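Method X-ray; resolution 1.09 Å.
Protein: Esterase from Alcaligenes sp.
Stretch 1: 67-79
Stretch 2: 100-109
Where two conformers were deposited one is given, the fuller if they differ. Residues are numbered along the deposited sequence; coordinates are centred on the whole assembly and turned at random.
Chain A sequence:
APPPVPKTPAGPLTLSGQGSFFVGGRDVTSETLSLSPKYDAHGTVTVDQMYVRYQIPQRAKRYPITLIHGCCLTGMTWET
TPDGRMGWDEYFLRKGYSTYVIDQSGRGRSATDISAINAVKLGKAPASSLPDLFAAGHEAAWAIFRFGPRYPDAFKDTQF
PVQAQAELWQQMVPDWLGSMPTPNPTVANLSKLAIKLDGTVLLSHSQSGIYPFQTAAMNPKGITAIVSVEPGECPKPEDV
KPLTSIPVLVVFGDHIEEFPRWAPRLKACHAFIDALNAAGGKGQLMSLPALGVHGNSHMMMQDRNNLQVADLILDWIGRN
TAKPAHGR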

# COMPACT_ATOMS: atom_id res chain seq x y z
N LEU A 67 10.10 9.64 -2.28
CA LEU A 67 10.42 8.50 -3.14
C LEU A 67 9.21 8.09 -3.96
O LEU A 67 8.15 7.83 -3.38
CB LEU A 67 10.93 7.31 -2.32
CG LEU A 67 12.20 7.53 -1.51
CD1 LEU A 67 12.47 6.31 -0.61
CD2 LEU A 67 13.39 7.75 -2.42
N ILE A 68 9.37 8.06 -5.28
CA ILE A 68 8.29 7.95 -6.23
C ILE A 68 8.52 6.77 -7.17
O ILE A 68 9.39 6.84 -8.06
CB ILE A 68 8.17 9.26 -7.04
CG1 ILE A 68 8.13 10.51 -6.14
CG2 ILE A 68 6.98 9.21 -7.98
CD1 ILE A 68 8.63 11.75 -6.86
N HIS A 69 7.81 5.67 -6.96
CA HIS A 69 7.98 4.46 -7.75
C HIS A 69 7.52 4.65 -9.20
O HIS A 69 6.82 5.60 -9.54
CB HIS A 69 7.21 3.29 -7.10
CG HIS A 69 5.72 3.51 -7.16
ND1 HIS A 69 5.01 3.25 -8.33
CD2 HIS A 69 4.82 3.95 -6.27
CE1 HIS A 69 3.73 3.58 -8.10
NE2 HIS A 69 3.58 4.00 -6.86
N GLY A 70 7.92 3.68 -10.02
CA GLY A 70 7.57 3.67 -11.43
C GLY A 70 6.49 2.67 -11.79
O GLY A 70 5.56 2.45 -11.00
N CYS A 71 6.54 2.14 -13.01
CA CYS A 71 5.45 1.30 -13.49
C CYS A 71 5.37 0.01 -12.72
O CYS A 71 6.34 -0.50 -12.17
CB CYS A 71 5.54 0.90 -14.96
SG CYS A 71 6.39 -0.65 -15.29
N CYS A 72 4.16 -0.58 -12.70
CA CYS A 72 4.02 -1.99 -12.40
C CYS A 72 4.41 -2.35 -10.97
O CYS A 72 4.58 -3.53 -10.66
CB CYS A 72 4.95 -2.78 -13.38
SG CYS A 72 5.06 -2.19 -15.05
N LEU A 73 4.54 -1.35 -10.11
CA LEU A 73 5.12 -1.45 -8.78
C LEU A 73 4.40 -0.46 -7.88
O LEU A 73 3.61 0.36 -8.34
CB LEU A 73 6.62 -1.11 -8.83
CG LEU A 73 7.51 -2.07 -9.62
CD1 LEU A 73 8.85 -1.39 -9.95
CD2 LEU A 73 7.73 -3.35 -8.83
N THR A 74 4.71 -0.53 -6.59
CA THR A 74 4.18 0.40 -5.61
C THR A 74 5.35 0.95 -4.81
O THR A 74 6.52 0.74 -5.13
CB THR A 74 3.16 -0.27 -4.66
OG1 THR A 74 3.85 -1.18 -3.79
CG2 THR A 74 2.06 -0.96 -5.44
N GLY A 75 5.05 1.67 -3.72
CA GLY A 75 6.10 2.17 -2.83
C GLY A 75 6.90 1.07 -2.18
O GLY A 75 7.99 1.32 -1.65
N MET A 76 6.41 -0.19 -2.22
CA MET A 76 7.23 -1.34 -1.86
C MET A 76 8.57 -1.33 -2.57
O MET A 76 9.54 -1.89 -2.01
CB MET A 76 6.45 -2.61 -2.21
CG MET A 76 7.22 -3.91 -2.04
SD MET A 76 7.60 -4.27 -0.31
CE MET A 76 8.67 -5.69 -0.48
N THR A 77 8.69 -0.74 -3.74
CA THR A 77 9.94 -0.63 -4.48
C THR A 77 11.10 -0.30 -3.54
O THR A 77 12.19 -0.85 -3.72
CB THR A 77 9.83 0.52 -5.51
OG1 THR A 77 8.93 0.17 -6.55
CG2 THR A 77 11.18 0.84 -6.16
N TRP A 78 10.88 0.64 -2.63
CA TRP A 78 11.91 1.22 -1.80
C TRP A 78 12.09 0.58 -0.45
O TRP A 78 12.95 1.02 0.33
CB TRP A 78 11.59 2.71 -1.60
CG TRP A 78 11.17 3.44 -2.84
CD1 TRP A 78 9.89 3.79 -3.18
CD2 TRP A 78 12.01 3.87 -3.92
NE1 TRP A 78 9.88 4.42 -4.39
CE2 TRP A 78 11.16 4.48 -4.87
CE3 TRP A 78 13.38 3.80 -4.18
CZ2 TRP A 78 11.66 5.03 -6.05
CZ3 TRP A 78 13.87 4.34 -5.35
CH2 TRP A 78 13.01 4.96 -6.27
N GLU A 79 11.22 -0.38 -0.12
CA GLU A 79 11.19 -1.02 1.20
C GLU A 79 12.19 -2.17 1.21
O GLU A 79 13.16 -2.14 0.44
CB GLU A 79 9.73 -1.40 1.52
CG GLU A 79 8.85 -0.15 1.62
CD GLU A 79 7.41 -0.38 1.99
OE1 GLU A 79 6.95 -1.54 2.00
OE2 GLU A 79 6.70 0.62 2.20
N TYR A 100 9.35 10.32 2.55
CA TYR A 100 7.93 10.36 2.19
C TYR A 100 7.78 9.39 1.02
O TYR A 100 8.26 9.71 -0.07
CB TYR A 100 7.46 11.77 1.86
CG TYR A 100 7.39 12.66 3.08
CD1 TYR A 100 8.52 13.15 3.70
CD2 TYR A 100 6.16 12.99 3.65
CE1 TYR A 100 8.44 13.89 4.87
CE2 TYR A 100 6.07 13.76 4.79
CZ TYR A 100 7.21 14.21 5.40
OH TYR A 100 7.15 14.96 6.55
N VAL A 101 7.22 8.23 1.26
CA VAL A 101 7.14 7.16 0.25
C VAL A 101 5.70 7.08 -0.21
O VAL A 101 4.80 6.78 0.59
CB VAL A 101 7.63 5.82 0.80
CG1 VAL A 101 7.48 4.73 -0.27
CG2 VAL A 101 9.08 5.88 1.28
N ILE A 102 5.48 7.33 -1.50
CA ILE A 102 4.13 7.41 -2.04
C ILE A 102 3.71 6.13 -2.74
O ILE A 102 4.54 5.31 -3.15
CB ILE A 102 3.96 8.61 -2.99
CG1 ILE A 102 4.68 8.44 -4.32
CG2 ILE A 102 4.41 9.89 -2.30
CD1 ILE A 102 3.98 8.80 -5.57
N ASP A 103 2.38 5.98 -2.88
CA ASP A 103 1.82 5.17 -3.95
C ASP A 103 1.22 6.16 -4.96
O ASP A 103 0.44 7.03 -4.57
CB ASP A 103 0.75 4.17 -3.52
CG ASP A 103 1.32 2.97 -2.78
OD1 ASP A 103 2.55 2.72 -2.88
OD2 ASP A 103 0.52 2.21 -2.17
N GLN A 104 1.61 6.02 -6.23
CA GLN A 104 1.06 6.89 -7.25
C GLN A 104 -0.46 6.89 -7.23
O GLN A 104 -1.09 5.90 -6.86
CB GLN A 104 1.46 6.43 -8.65
CG GLN A 104 2.86 6.76 -9.10
CD GLN A 104 3.06 6.43 -10.56
OE1 GLN A 104 2.17 6.71 -11.39
NE2 GLN A 104 4.19 5.84 -10.92
N SER A 105 -1.04 7.99 -7.69
CA SER A 105 -2.48 8.01 -7.93
C SER A 105 -2.84 6.77 -8.75
O SER A 105 -2.15 6.41 -9.71
CB SER A 105 -2.83 9.27 -8.70
OG SER A 105 -2.57 10.44 -7.96
N GLY A 106 -3.93 6.11 -8.37
CA GLY A 106 -4.41 4.96 -9.10
C GLY A 106 -3.54 3.72 -9.00
O GLY A 106 -3.62 2.87 -9.89
N ARG A 107 -2.74 3.61 -7.95
CA ARG A 107 -1.85 2.48 -7.74
C ARG A 107 -1.83 2.17 -6.24
O ARG A 107 -1.89 3.07 -5.42
CB ARG A 107 -0.42 2.80 -8.21
CG ARG A 107 0.50 1.61 -8.37
CD ARG A 107 0.37 0.85 -9.69
NE ARG A 107 0.53 1.75 -10.83
CZ ARG A 107 1.69 2.26 -11.23
NH1 ARG A 107 2.81 1.85 -10.67
NH2 ARG A 107 1.69 3.20 -12.16
N GLY A 108 -1.65 0.90 -5.88
CA GLY A 108 -1.43 0.58 -4.48
C GLY A 108 -2.59 1.06 -3.62
O GLY A 108 -3.77 0.78 -3.90
N ARG A 109 -2.24 1.76 -2.55
CA ARG A 109 -3.24 2.26 -1.61
C ARG A 109 -3.99 3.51 -2.06
O ARG A 109 -4.84 4.00 -1.31
CB ARG A 109 -2.56 2.45 -0.26
CG ARG A 109 -2.10 1.14 0.34
CD ARG A 109 -1.36 1.31 1.63
NE ARG A 109 -1.15 -0.00 2.26
CZ ARG A 109 -0.69 -0.16 3.49
NH1 ARG A 109 -0.18 0.87 4.16
NH2 ARG A 109 -0.76 -1.35 4.07
O HOH W 1 7.06 5.41 -4.14

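How do the two backbones meet? They begin as neighbouring parallel strands, with L67 paired to V101. The amide of L67 is satisfied by the carbonyl of Y100, N to O 2.9 Å, while the L67 carbonyl accepts a weak bond from farther along that same strand, I102 N to L67 O being 3.3 Å. The two bonds of L67 thus go to the residues flanking V101, as parallel pairing requires. L67 and V101 send their side chains to the same face of the sheet, where L67 CD1 lies 3.9 Å from V101 CG2. W78 approaches there too, its CD1 3.9 Å from V101 CG1. I68 and I102 make a separate apolar contact, I68 CG2 to I102 CD1 at 3.9 Å.

What takes over where direct strand pairing gives out? A single water bridges the backbones with four hydrogen bonds. It donates to L67 O at 2.8 Å and to I102 O at 2.7 Å, and accepts from H69 N at 2.9 Å and from the indole W78 NE1 at 3.0 Å. Both of its protons and two acceptor positions are therefore used, and the water satisfies groups from both stretches in an otherwise buried setting. The L67 carbonyl thereby serves two donors, the water and the amide of I102.

How does H69 fit against the second stretch? Its imidazole is satisfied at both nitrogens. ND1 donates to the carbonyl of its own neighbour, G70 O, at 2.8 Å, which leaves NE2 as an acceptor; Q104 N supplies the proton at 2.9 Å along an almost straight line, 177° at the hydrogen. Q104 N lies near the plane of the ring, where the lone pair of NE2 points. Q104 returns to the same residue through its side chain, with NE2 of Q104 donating to H69 O at 3.0 Å, so backbone and side chain of one glutamine hold both the ring and the carbonyl of one histidine.

Which polar groups fasten the loop beyond H69? R107 reaches the turn from G70 to L73 and places NH1 between the carbonyls at its two ends, 2.8 Å from G70 O and 2.9 Å from L73 O. Both oxygens lie near the guanidinium plane, as its in-plane N-H bonds demand, and G70 O also receives the H69 proton. C71 and C72, the middle residues of this turn, are joined to each other by a disulfide, SG to SG 2.0 Å.

How is the start of the 3-10 segment held against the strand? D103 divides its carboxylate between the two stretches: OD1 accepts from G75 N at 2.8 Å, and OD2 from R109 N, also at 2.8 Å. The fit at G75 is close, since a beta carbon there would point toward the second stretch and clash with I102 O and V101 CG1. Nearby, T74 OG1 accepts from M76 N at 3.2 Å, so the threonine hydroxyl serves its own stretch.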